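Local coordinates for protein cellulase IBT99 (Metagenomes, PDB 6WBT) that probably hydrolyses 6-phospho-alpha-glucosides as a family 4 glycoside hydrolase that binds NAD and manganese, here holding glucose 6-phosphate, at residues V107-C112 and D278-N283; L239-W244 and G287-N292; F299-D304 and Q314-G319. All coordinates share one frame; numbering follows the deposited sequence.

Contact 1 (V107-C112 and D278-N283); sequences VGQETC and DYMDIN. With G6P (6-O-phosphono-alpha-D-glucopyranose), chain F; NAD (nicotinamide-adenine-dinucleotide), chain G.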
loop_
_atom_site.group_PDB
_atom_site.type_symbol
_atom_site.label_atom_id
_atom_site.label_comp_id
_atom_site.label_asym_id
_atom_site.label_seq_id
_atom_site.Cartn_x
_atom_site.Cartn_y
_atom_site.Cartn_z
ATOM N N VAL A 107 17.227 3.152 -30.856
ATOM C CA VAL A 107 17.726 1.785 -30.738
ATOM C C VAL A 107 16.712 0.829 -31.350
ATOM O O VAL A 107 15.582 0.703 -30.865
ATOM C CB VAL A 107 18.010 1.426 -29.274
ATOM C CG1 VAL A 107 18.320 -0.060 -29.144
ATOM C CG2 VAL A 107 19.156 2.263 -28.737
ATOM N N GLY A 108 17.113 0.148 -32.420
ATOM C CA GLY A 108 16.270 -0.849 -33.047
ATOM C C GLY A 108 16.615 -2.252 -32.595
ATOM O O GLY A 108 17.492 -2.902 -33.173
ATOM N N GLN A 109 15.934 -2.728 -31.557
ATOM C CA GLN A 109 16.201 -4.033 -30.977
ATOM C C GLN A 109 14.969 -4.920 -31.115
ATOM O O GLN A 109 13.860 -4.446 -31.377
ATOM C CB GLN A 109 16.609 -3.905 -29.501
ATOM C CG GLN A 109 17.645 -4.924 -29.040
ATOM C CD GLN A 109 17.024 -6.222 -28.563
ATOM O OE1 GLN A 109 15.879 -6.247 -28.114
ATOM N NE2 GLN A 109 17.777 -7.311 -28.666
ATOM N N GLU A 110 15.187 -6.225 -30.941
ATOM C CA GLU A 110 14.102 -7.191 -31.074
ATOM C C GLU A 110 13.018 -6.955 -30.030
ATOM O O GLU A 110 11.826 -6.911 -30.355
ATOM C CB GLU A 110 14.656 -8.612 -30.956
ATOM C CG GLU A 110 13.606 -9.703 -31.075
ATOM C CD GLU A 110 14.069 -11.022 -30.484
ATOM O OE1 GLU A 110 14.594 -11.013 -29.351
ATOM O OE2 GLU A 110 13.914 -12.064 -31.154
ATOM N N THR A 111 13.413 -6.803 -28.766
ATOM C CA THR A 111 12.465 -6.717 -27.665
ATOM C C THR A 111 12.584 -5.441 -26.844
ATOM O O THR A 111 11.824 -5.271 -25.883
ATOM C CB THR A 111 12.626 -7.926 -26.733
ATOM O OG1 THR A 111 13.947 -7.932 -26.180
ATOM C CG2 THR A 111 12.402 -9.214 -27.498
ATOM N N CYS A 112 13.504 -4.541 -27.184
ATOM C CA CYS A 112 13.706 -3.309 -26.434
ATOM C C CYS A 112 13.536 -2.106 -27.350
ATOM O O CYS A 112 13.936 -2.139 -28.518
ATOM C CB CYS A 112 15.092 -3.282 -25.784
ATOM S SG CYS A 112 15.340 -4.554 -24.528
ATOM N N ASP A 278 24.862 4.241 -32.651
ATOM C CA ASP A 278 26.096 4.343 -33.421
ATOM C C ASP A 278 26.663 2.976 -33.782
ATOM O O ASP A 278 27.308 2.834 -34.827
ATOM C CB ASP A 278 27.137 5.147 -32.640
ATOM C CG ASP A 278 26.736 6.598 -32.457
ATOM O OD1 ASP A 278 25.635 6.851 -31.927
ATOM O OD2 ASP A 278 27.527 7.486 -32.838
ATOM N N TYR A 279 26.434 1.965 -32.940
ATOM C CA TYR A 279 27.004 0.644 -33.182
ATOM C C TYR A 279 26.240 -0.133 -34.246
ATOM O O TYR A 279 26.840 -0.942 -34.964
ATOM C CB TYR A 279 27.047 -0.151 -31.875
ATOM C CG TYR A 279 27.327 -1.628 -32.052
ATOM C CD1 TYR A 279 28.601 -2.081 -32.370
ATOM C CD2 TYR A 279 26.318 -2.570 -31.890
ATOM C CE1 TYR A 279 28.861 -3.431 -32.531
ATOM C CE2 TYR A 279 26.568 -3.920 -32.049
ATOM C CZ TYR A 279 27.841 -4.345 -32.368
ATOM O OH TYR A 279 28.093 -5.688 -32.525
HETATM N N MSE A 280 24.937 0.093 -34.370
HETATM C CA MSE A 280 24.115 -0.669 -35.303
HETATM C C MSE A 280 24.194 -0.132 -36.727
HETATM O O MSE A 280 24.456 1.051 -36.946
HETATM C CB MSE A 280 22.659 -0.684 -34.834
HETATM C CG MSE A 280 22.423 -1.515 -33.586
HETATM SE SE MSE A 280 20.554 -1.529 -33.030
HETATM C CE MSE A 280 20.663 -2.899 -31.646
ATOM N N ASP A 281 23.964 -1.016 -37.694
ATOM C CA ASP A 281 23.971 -0.670 -39.108
ATOM C C ASP A 281 22.547 -0.739 -39.640
ATOM O O ASP A 281 21.857 -1.746 -39.449
ATOM C CB ASP A 281 24.885 -1.612 -39.898
ATOM C CG ASP A 281 25.250 -1.064 -41.267
ATOM O OD1 ASP A 281 24.478 -0.252 -41.820
ATOM O OD2 ASP A 281 26.315 -1.450 -41.793
ATOM N N ILE A 282 22.113 0.335 -40.303
ATOM C CA ILE A 282 20.766 0.370 -40.865
ATOM C C ILE A 282 20.601 -0.688 -41.950
ATOM O O ILE A 282 19.515 -1.261 -42.108
ATOM C CB ILE A 282 20.452 1.784 -41.393
ATOM C CG1 ILE A 282 19.095 1.815 -42.101
ATOM C CG2 ILE A 282 21.554 2.270 -42.318
ATOM C CD1 ILE A 282 17.923 1.555 -41.188
ATOM N N ASN A 283 21.661 -0.981 -42.698
ATOM C CA ASN A 283 21.589 -1.940 -43.790
ATOM C C ASN A 283 22.001 -3.352 -43.382
ATOM O O ASN A 283 22.094 -4.226 -44.252
ATOM C CB ASN A 283 22.457 -1.474 -44.969
ATOM C CG ASN A 283 22.049 -0.105 -45.497
ATOM O OD1 ASN A 283 22.857 0.824 -45.527
ATOM N ND2 ASN A 283 20.799 0.019 -45.930
HETATM C C1 G6P F . 18.482 -14.343 -25.679
HETATM C C2 G6P F . 17.332 -13.379 -25.398
HETATM C C3 G6P F . 16.326 -13.376 -26.543
HETATM C C4 G6P F . 17.036 -13.168 -27.875
HETATM C C5 G6P F . 18.144 -14.204 -28.022
HETATM C C6 G6P F . 18.876 -14.096 -29.356
HETATM O O1 G6P F . 17.986 -15.686 -25.690
HETATM O O2 G6P F . 16.673 -13.761 -24.186
HETATM O O3 G6P F . 15.368 -12.333 -26.337
HETATM O O4 G6P F . 16.101 -13.299 -28.950
HETATM O O5 G6P F . 19.070 -14.047 -26.946
HETATM O O6 G6P F . 18.255 -13.132 -30.203
HETATM P P G6P F . 18.635 -13.082 -31.766
HETATM O O1P G6P F . 18.698 -11.608 -32.085
HETATM O O2P G6P F . 17.517 -13.835 -32.447
HETATM O O3P G6P F . 19.971 -13.784 -31.829
HETATM P PA NAD G . 11.347 -17.787 -36.552
HETATM O O1A NAD G . 10.819 -16.574 -37.243
HETATM O O2A NAD G . 12.530 -18.475 -37.150
HETATM O O5B NAD G . 10.149 -18.841 -36.368
HETATM C C5B NAD G . 8.931 -18.426 -35.692
HETATM C C4B NAD G . 7.803 -19.348 -36.089
HETATM O O4B NAD G . 6.567 -18.907 -35.466
HETATM C C3B NAD G . 7.498 -19.434 -37.594
HETATM O O3B NAD G . 7.402 -20.798 -37.984
HETATM C C2B NAD G . 6.132 -18.748 -37.708
HETATM O O2B NAD G . 5.380 -19.144 -38.834
HETATM C C1B NAD G . 5.521 -19.152 -36.375
HETATM N N9A NAD G . 4.351 -18.370 -35.990
HETATM C C8A NAD G . 4.147 -17.032 -36.216
HETATM N N7A NAD G . 2.997 -16.596 -35.766
HETATM C C5A NAD G . 2.395 -17.718 -35.217
HETATM C C6A NAD G . 1.153 -17.909 -34.583
HETATM N N6A NAD G . 0.264 -16.939 -34.392
HETATM N N1A NAD G . 0.857 -19.159 -34.153
HETATM C C2A NAD G . 1.756 -20.132 -34.350
HETATM N N3A NAD G . 2.950 -20.068 -34.931
HETATM C C4A NAD G . 3.219 -18.821 -35.350
HETATM O O3 NAD G . 11.691 -17.411 -35.032
HETATM P PN NAD G . 12.937 -17.765 -34.085
HETATM O O1N NAD G . 13.148 -19.242 -34.095
HETATM O O2N NAD G . 14.084 -16.879 -34.442
HETATM O O5D NAD G . 12.347 -17.323 -32.663
HETATM C C5D NAD G . 11.078 -17.889 -32.252
HETATM C C4D NAD G . 10.579 -17.156 -31.033
HETATM O O4D NAD G . 11.408 -17.501 -29.900
HETATM C C3D NAD G . 10.625 -15.623 -31.110
HETATM O O3D NAD G . 9.410 -15.081 -30.611
HETATM C C2D NAD G . 11.798 -15.314 -30.174
HETATM O O2D NAD G . 11.836 -13.980 -29.691
HETATM C C1D NAD G . 11.557 -16.351 -29.085
HETATM N N1N NAD G . 12.743 -16.536 -28.202
HETATM C C2N NAD G . 12.724 -16.041 -26.925
HETATM C C3N NAD G . 13.827 -16.179 -26.097
HETATM C C7N NAD G . 13.720 -15.661 -24.685
HETATM O O7N NAD G . 14.706 -15.167 -24.147
HETATM N N7N NAD G . 12.555 -15.796 -24.066
HETATM C C4N NAD G . 14.969 -16.801 -26.590
HETATM C C5N NAD G . 14.962 -17.327 -27.864
HETATM C C6N NAD G . 13.840 -17.188 -28.652
#
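The peptide group of Gly108 meets Met280, a selenomethionine, over one of its faces. The selenium of Met280 lies 3.4 Å from Gly108 O, well above the carbonyl plane. The Met280 chain runs extended beyond CG (chi2 -179°, chi3 171°), and this straight reach lays both SE and CE by Gly108 O. Met280 CE is only on the margin of its other neighbours, 4.5 Å from Val107 CG1 and as far from Gln109 CG. The flat amide of Gln109 serves its own loop. Gln109 OE1 takes Thr111 N from above the carbonyl plane, at 2.6 Å and 164°. It also takes Thr111 OG1 in that plane, on a lone pair. These bonds probably help to fix the loop round Glu110. The two carboxylate oxygens of Glu110 are shared out. Glu110 OE1 accepts from G6P O4 at 2.8 Å, while Glu110 OE2 accepts from NAD O2D at 3.2 Å. Arg87 forms a salt bridge with OE2. Tyr269 of helix 267-270 packs against Met280, Val107 and Gln109. The chemistry is therefore divided: loose contact of a selenium over a carbonyl oxygen, with apolar contact at its edge, and directed polar bonds where a single carboxylate spans sugar and cofactor.

Contact 2 (L239-W244 and G287-N292); sequences LKDPDW and GMQVIN. With G6P (6-O-phosphono-alpha-D-glucopyranose), chain F.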
loop_
_atom_site.group_PDB
_atom_site.type_symbol
_atom_site.label_atom_id
_atom_site.label_comp_id
_atom_site.label_asym_id
_atom_site.label_seq_id
_atom_site.Cartn_x
_atom_site.Cartn_y
_atom_site.Cartn_z
ATOM N N LEU A 239 29.378 -17.174 -28.086
ATOM C CA LEU A 239 30.334 -16.079 -28.203
ATOM C C LEU A 239 31.047 -16.046 -29.548
ATOM O O LEU A 239 31.942 -15.215 -29.733
ATOM C CB LEU A 239 31.366 -16.155 -27.073
ATOM C CG LEU A 239 31.013 -15.476 -25.744
ATOM C CD1 LEU A 239 30.708 -13.999 -25.958
ATOM C CD2 LEU A 239 29.853 -16.172 -25.043
ATOM N N LYS A 240 30.687 -16.925 -30.487
ATOM C CA LYS A 240 31.237 -16.817 -31.834
ATOM C C LYS A 240 30.688 -15.589 -32.549
ATOM O O LYS A 240 31.419 -14.909 -33.278
ATOM C CB LYS A 240 30.930 -18.080 -32.637
ATOM C CG LYS A 240 31.510 -19.358 -32.056
ATOM C CD LYS A 240 31.383 -20.528 -33.028
ATOM C CE LYS A 240 29.951 -21.051 -33.134
ATOM N NZ LYS A 240 29.061 -20.222 -33.997
ATOM N N ASP A 241 29.409 -15.294 -32.350
ATOM C CA ASP A 241 28.791 -14.111 -32.929
ATOM C C ASP A 241 29.444 -12.861 -32.350
ATOM O O ASP A 241 29.434 -12.679 -31.122
ATOM C CB ASP A 241 27.289 -14.114 -32.646
ATOM C CG ASP A 241 26.516 -13.154 -33.538
ATOM O OD1 ASP A 241 27.003 -12.034 -33.792
ATOM O OD2 ASP A 241 25.410 -13.526 -33.986
ATOM N N PRO A 242 30.025 -11.987 -33.177
ATOM C CA PRO A 242 30.660 -10.776 -32.632
ATOM C C PRO A 242 29.682 -9.836 -31.954
ATOM O O PRO A 242 30.097 -9.050 -31.094
ATOM C CB PRO A 242 31.297 -10.128 -33.868
ATOM C CG PRO A 242 30.490 -10.645 -35.019
ATOM C CD PRO A 242 30.116 -12.051 -34.645
ATOM N N ASP A 243 28.395 -9.895 -32.306
ATOM C CA ASP A 243 27.414 -9.046 -31.643
ATOM C C ASP A 243 27.215 -9.457 -30.191
ATOM O O ASP A 243 27.002 -8.596 -29.330
ATOM C CB ASP A 243 26.085 -9.090 -32.401
ATOM C CG ASP A 243 25.252 -7.836 -32.197
ATOM O OD1 ASP A 243 25.214 -7.315 -31.063
ATOM O OD2 ASP A 243 24.638 -7.368 -33.177
ATOM N N TRP A 244 27.289 -10.757 -29.896
ATOM C CA TRP A 244 27.155 -11.203 -28.512
ATOM C C TRP A 244 28.390 -10.867 -27.688
ATOM O O TRP A 244 28.284 -10.666 -26.473
ATOM C CB TRP A 244 26.874 -12.704 -28.457
ATOM C CG TRP A 244 25.422 -13.053 -28.596
ATOM C CD1 TRP A 244 24.861 -13.869 -29.534
ATOM C CD2 TRP A 244 24.344 -12.589 -27.772
ATOM N NE1 TRP A 244 23.502 -13.947 -29.344
ATOM C CE2 TRP A 244 23.160 -13.169 -28.269
ATOM C CE3 TRP A 244 24.265 -11.741 -26.662
ATOM C CZ2 TRP A 244 21.913 -12.928 -27.696
ATOM C CZ3 TRP A 244 23.026 -11.504 -26.096
ATOM C CH2 TRP A 244 21.868 -12.095 -26.612
ATOM N N GLY A 287 18.309 -8.504 -37.020
ATOM C CA GLY A 287 17.388 -9.413 -37.682
ATOM C C GLY A 287 17.911 -9.898 -39.019
ATOM O O GLY A 287 17.685 -11.046 -39.407
HETATM N N MSE A 288 18.616 -9.033 -39.741
HETATM C CA MSE A 288 19.215 -9.403 -41.016
HETATM C C MSE A 288 20.348 -10.402 -40.819
HETATM O O MSE A 288 20.597 -11.254 -41.673
HETATM C CB MSE A 288 19.732 -8.162 -41.746
HETATM C CG MSE A 288 18.644 -7.311 -42.376
HETATM SE SE MSE A 288 19.357 -5.671 -43.149
HETATM C CE MSE A 288 17.909 -5.268 -44.389
ATOM N N GLN A 289 21.032 -10.291 -39.678
ATOM C CA GLN A 289 22.149 -11.187 -39.395
ATOM C C GLN A 289 21.669 -12.610 -39.141
ATOM O O GLN A 289 22.279 -13.571 -39.625
ATOM C CB GLN A 289 22.947 -10.663 -38.201
ATOM C CG GLN A 289 23.523 -9.275 -38.417
ATOM C CD GLN A 289 24.101 -8.677 -37.152
ATOM O OE1 GLN A 289 24.523 -9.397 -36.247
ATOM N NE2 GLN A 289 24.115 -7.352 -37.077
ATOM N N VAL A 290 20.578 -12.768 -38.386
ATOM C CA VAL A 290 20.043 -14.103 -38.148
ATOM C C VAL A 290 19.361 -14.657 -39.391
ATOM O O VAL A 290 19.188 -15.875 -39.507
ATOM C CB VAL A 290 19.079 -14.100 -36.945
ATOM C CG1 VAL A 290 19.731 -13.429 -35.745
ATOM C CG2 VAL A 290 17.770 -13.417 -37.301
ATOM N N ILE A 291 18.966 -13.792 -40.329
ATOM C CA ILE A 291 18.445 -14.272 -41.604
ATOM C C ILE A 291 19.569 -14.867 -42.442
ATOM O O ILE A 291 19.423 -15.946 -43.029
ATOM C CB ILE A 291 17.719 -13.137 -42.349
ATOM C CG1 ILE A 291 16.378 -12.831 -41.679
ATOM C CG2 ILE A 291 17.514 -13.496 -43.813
ATOM C CD1 ILE A 291 15.609 -11.707 -42.339
ATOM N N ASN A 292 20.710 -14.182 -42.504
ATOM C CA ASN A 292 21.884 -14.695 -43.196
ATOM C C ASN A 292 22.692 -15.670 -42.350
ATOM O O ASN A 292 23.745 -16.130 -42.802
ATOM C CB ASN A 292 22.782 -13.536 -43.638
ATOM C CG ASN A 292 22.096 -12.609 -44.620
ATOM O OD1 ASN A 292 21.189 -13.016 -45.345
ATOM N ND2 ASN A 292 22.529 -11.354 -44.651
HETATM C C1 G6P F . 18.482 -14.343 -25.679
HETATM C C2 G6P F . 17.332 -13.379 -25.398
HETATM C C3 G6P F . 16.326 -13.376 -26.543
HETATM C C4 G6P F . 17.036 -13.168 -27.875
HETATM C C5 G6P F . 18.144 -14.204 -28.022
HETATM C C6 G6P F . 18.876 -14.096 -29.356
HETATM O O1 G6P F . 17.986 -15.686 -25.690
HETATM O O2 G6P F . 16.673 -13.761 -24.186
HETATM O O3 G6P F . 15.368 -12.333 -26.337
HETATM O O4 G6P F . 16.101 -13.299 -28.950
HETATM O O5 G6P F . 19.070 -14.047 -26.946
HETATM O O6 G6P F . 18.255 -13.132 -30.203
HETATM P P G6P F . 18.635 -13.082 -31.766
HETATM O O1P G6P F . 18.698 -11.608 -32.085
HETATM O O2P G6P F . 17.517 -13.835 -32.447
HETATM O O3P G6P F . 19.971 -13.784 -31.829
#
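Asp243 of helix 242-249 meets Gln289 of helix 286-291. Their side chains cross at about a right angle, and the carboxylate and amide planes are 35° apart. Asp243 OD2 lies 3.7 Å from Gln289 OE1, a loose approach of two oxygens. Gln289 has CG anti to its carbonyl carbon (chi1 -60°) and is extended beyond it, so its amide projects off its helix towards Asp243. Both ends of that amide are bonded: OE1 accepts from Arg286 NH1, and NE2 donates to Asn284 O. Asp241 OD2 makes a salt bridge with the same Arg286 NH1. One guanidinium nitrogen thus links the two sides, while Arg286 NH2 reaches the ligand. Asp241 OD1 accepts from Asp243 N at 3.0 Å, on the anti side of the carboxylate. This is an N-cap, with Pro242 as the first residue of the helix.

Trp244 and Val290 turn to the sugar phosphate. The indole presents its six-membered ring edge, with Trp244 CZ2 3.1 Å from G6P O5 and 3.7 Å from G6P C6. G6P C5 lies in the ring plane at that edge. With a leucine in place of Trp244, the sugar would probably lose the flat edge beside O5 and C6 and be freer to shift in its pocket. Val290 has CG1 beside the backbone N (chi1 -51°), and this methyl of Val290 lies 3.9 Å from G6P O3P. Arg94 and Arg294 also bond the ligand. The whole forms one wall of the glucose 6-phosphate pocket of a family 4 glycosidase, built from the first turn of helix 242-249 and from helix 286-291, whose first residue, Arg286, bonds across to Asp241.

Contact 3 (F299-D304 and Q314-G319); sequences FKAAED and QQFYVG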
loop_
_atom_site.group_PDB
_atom_site.type_symbol
_atom_site.label_atom_id
_atom_site.label_comp_id
_atom_site.label_asym_id
_atom_site.label_seq_id
_atom_site.Cartn_x
_atom_site.Cartn_y
_atom_site.Cartn_z
ATOM N N PHE A 299 17.553 -23.670 -43.092
ATOM C CA PHE A 299 16.918 -24.012 -44.356
ATOM C C PHE A 299 17.896 -24.626 -45.346
ATOM O O PHE A 299 17.466 -25.280 -46.302
ATOM C CB PHE A 299 16.254 -22.776 -44.970
ATOM C CG PHE A 299 15.053 -22.296 -44.204
ATOM C CD1 PHE A 299 14.341 -23.166 -43.394
ATOM C CD2 PHE A 299 14.639 -20.977 -44.289
ATOM C CE1 PHE A 299 13.237 -22.732 -42.686
ATOM C CE2 PHE A 299 13.535 -20.536 -43.582
ATOM C CZ PHE A 299 12.834 -21.416 -42.779
ATOM N N LYS A 300 19.198 -24.425 -45.133
ATOM C CA LYS A 300 20.202 -25.166 -45.887
ATOM C C LYS A 300 20.207 -26.636 -45.485
ATOM O O LYS A 300 20.301 -27.521 -46.343
ATOM C CB LYS A 300 21.579 -24.531 -45.673
ATOM C CG LYS A 300 22.776 -25.383 -46.090
ATOM C CD LYS A 300 23.353 -26.166 -44.913
ATOM C CE LYS A 300 23.464 -25.305 -43.668
ATOM N NZ LYS A 300 23.726 -26.128 -42.455
ATOM N N ALA A 301 20.111 -26.911 -44.182
ATOM C CA ALA A 301 20.084 -28.292 -43.715
ATOM C C ALA A 301 18.829 -29.019 -44.179
ATOM O O ALA A 301 18.853 -30.242 -44.357
ATOM C CB ALA A 301 20.193 -28.335 -42.191
ATOM N N ALA A 302 17.729 -28.289 -44.378
ATOM C CA ALA A 302 16.525 -28.910 -44.921
ATOM C C ALA A 302 16.745 -29.362 -46.359
ATOM O O ALA A 302 16.337 -30.467 -46.738
ATOM C CB ALA A 302 15.347 -27.938 -44.835
ATOM N N GLU A 303 17.396 -28.525 -47.171
ATOM C CA GLU A 303 17.693 -28.914 -48.545
ATOM C C GLU A 303 18.747 -30.013 -48.600
ATOM O O GLU A 303 18.688 -30.881 -49.478
ATOM C CB GLU A 303 18.147 -27.694 -49.348
ATOM C CG GLU A 303 18.378 -27.957 -50.833
ATOM C CD GLU A 303 17.118 -28.391 -51.560
ATOM O OE1 GLU A 303 17.232 -29.136 -52.556
ATOM O OE2 GLU A 303 16.014 -27.987 -51.138
ATOM N N ASP A 304 19.710 -29.997 -47.675
ATOM C CA ASP A 304 20.707 -31.064 -47.628
ATOM C C ASP A 304 20.067 -32.401 -47.274
ATOM O O ASP A 304 20.488 -33.448 -47.778
ATOM C CB ASP A 304 21.810 -30.718 -46.629
ATOM C CG ASP A 304 22.761 -29.662 -47.151
ATOM O OD1 ASP A 304 22.821 -29.473 -48.384
ATOM O OD2 ASP A 304 23.458 -29.032 -46.331
ATOM N N GLN A 314 24.494 -31.090 -34.747
ATOM C CA GLN A 314 24.980 -30.373 -33.575
ATOM C C GLN A 314 25.000 -28.865 -33.777
ATOM O O GLN A 314 25.328 -28.138 -32.832
ATOM C CB GLN A 314 26.378 -30.857 -33.185
ATOM C CG GLN A 314 27.506 -30.250 -34.002
ATOM C CD GLN A 314 28.874 -30.568 -33.428
ATOM O OE1 GLN A 314 29.599 -31.412 -33.953
ATOM N NE2 GLN A 314 29.235 -29.886 -32.346
ATOM N N GLN A 315 24.675 -28.382 -34.980
ATOM C CA GLN A 315 24.540 -26.944 -35.198
ATOM C C GLN A 315 23.513 -26.343 -34.248
ATOM O O GLN A 315 23.745 -25.287 -33.646
ATOM C CB GLN A 315 24.136 -26.664 -36.646
ATOM C CG GLN A 315 25.251 -26.763 -37.669
ATOM C CD GLN A 315 24.773 -26.405 -39.065
ATOM O OE1 GLN A 315 23.996 -27.141 -39.676
ATOM N NE2 GLN A 315 25.225 -25.263 -39.572
ATOM N N PHE A 316 22.370 -27.007 -34.099
ATOM C CA PHE A 316 21.241 -26.475 -33.355
ATOM C C PHE A 316 21.185 -26.968 -31.915
ATOM O O PHE A 316 20.233 -26.641 -31.201
ATOM C CB PHE A 316 19.936 -26.828 -34.078
ATOM C CG PHE A 316 20.073 -26.882 -35.574
ATOM C CD1 PHE A 316 20.165 -25.718 -36.319
ATOM C CD2 PHE A 316 20.114 -28.099 -36.236
ATOM C CE1 PHE A 316 20.294 -25.766 -37.696
ATOM C CE2 PHE A 316 20.242 -28.154 -37.612
ATOM C CZ PHE A 316 20.332 -26.987 -38.342
ATOM N N TYR A 317 22.180 -27.737 -31.468
ATOM C CA TYR A 317 22.212 -28.272 -30.113
ATOM C C TYR A 317 23.014 -27.391 -29.160
ATOM O O TYR A 317 23.577 -27.890 -28.180
ATOM C CB TYR A 317 22.780 -29.693 -30.107
ATOM C CG TYR A 317 22.022 -30.705 -30.945
ATOM C CD1 TYR A 317 20.750 -30.431 -31.434
ATOM C CD2 TYR A 317 22.582 -31.942 -31.237
ATOM C CE1 TYR A 317 20.064 -31.359 -32.200
ATOM C CE2 TYR A 317 21.903 -32.875 -31.997
ATOM C CZ TYR A 317 20.646 -32.578 -32.476
ATOM O OH TYR A 317 19.969 -33.507 -33.233
ATOM N N VAL A 318 23.079 -26.088 -29.424
ATOM C CA VAL A 318 23.903 -25.175 -28.643
ATOM C C VAL A 318 23.007 -24.261 -27.820
ATOM O O VAL A 318 21.863 -23.973 -28.191
ATOM C CB VAL A 318 24.850 -24.356 -29.546
ATOM C CG1 VAL A 318 25.831 -25.277 -30.254
ATOM C CG2 VAL A 318 24.053 -23.545 -30.558
ATOM N N GLY A 319 23.534 -23.812 -26.686
ATOM C CA GLY A 319 22.835 -22.897 -25.811
ATOM C C GLY A 319 22.113 -23.611 -24.678
ATOM O O GLY A 319 21.866 -24.819 -24.714
#
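Apolar contact joins Ala301 to Phe316. The methyl CB of Ala301 meets the far end of the phenyl ring, 4.1 Å from Phe316 CZ. It comes at the ring edge, near its plane, so the ring points end-on at the helix. One face of the ring is covered from within its own loop: Gln315 CB sits 3.9 Å above the Phe316 ring plane, over the centre.

Polar contact runs beside it. Lys300 starts with CG anti to the backbone N (chi1 165°) and then bends at chi2 and chi3. The bends bring the ammonium group back along the helix, where Lys300 NZ donates to Arg297 O. The same nitrogen, Lys300 NZ, lies 3.6 Å from Gln315 CD, close to the end of the amide. Within the helix, Asp304 N bonds to Lys300 O at 2.9 Å. Asp304 OD1 forms a salt bridge with Lys309, just past the end of this helix.

The loop 314-319 follows helix 296-306 and folds back against it before helix 321-334 begins. Phe316 also packs on Ile298 of helix 296-306, on Ile52 of helix 43-60 and on Pro18 of helix 17-25. The ring thus lies where helix 296-306 and the loop after it meet helices 17-25 and 43-60 of the Rossmann-type part.

Contact 1 is the buried one, contact 3 is partly buried, and contact 2 lies at the surface. Contacts 1 and 2 cross along the chain and touch: Asn283 O meets the selenium of Met288, and Tyr279 OH packs on Asp243. Both reach glucose 6-phosphate, contact 1 through a carboxylate at the sugar hydroxyls and contact 2 through an indole edge and a methyl. Only contact 1 pairs an N-terminal domain loop with a C-terminal domain one. Contact 3 stands apart, its centre about 15 Å from that of contact 2, although helices 286-291 and 296-306 are consecutive. Its chemistry is methyl against phenyl edge, with a lysine beside a glutamine amide, whereas contact 2 depends on Arg286 between acidic and amide groups.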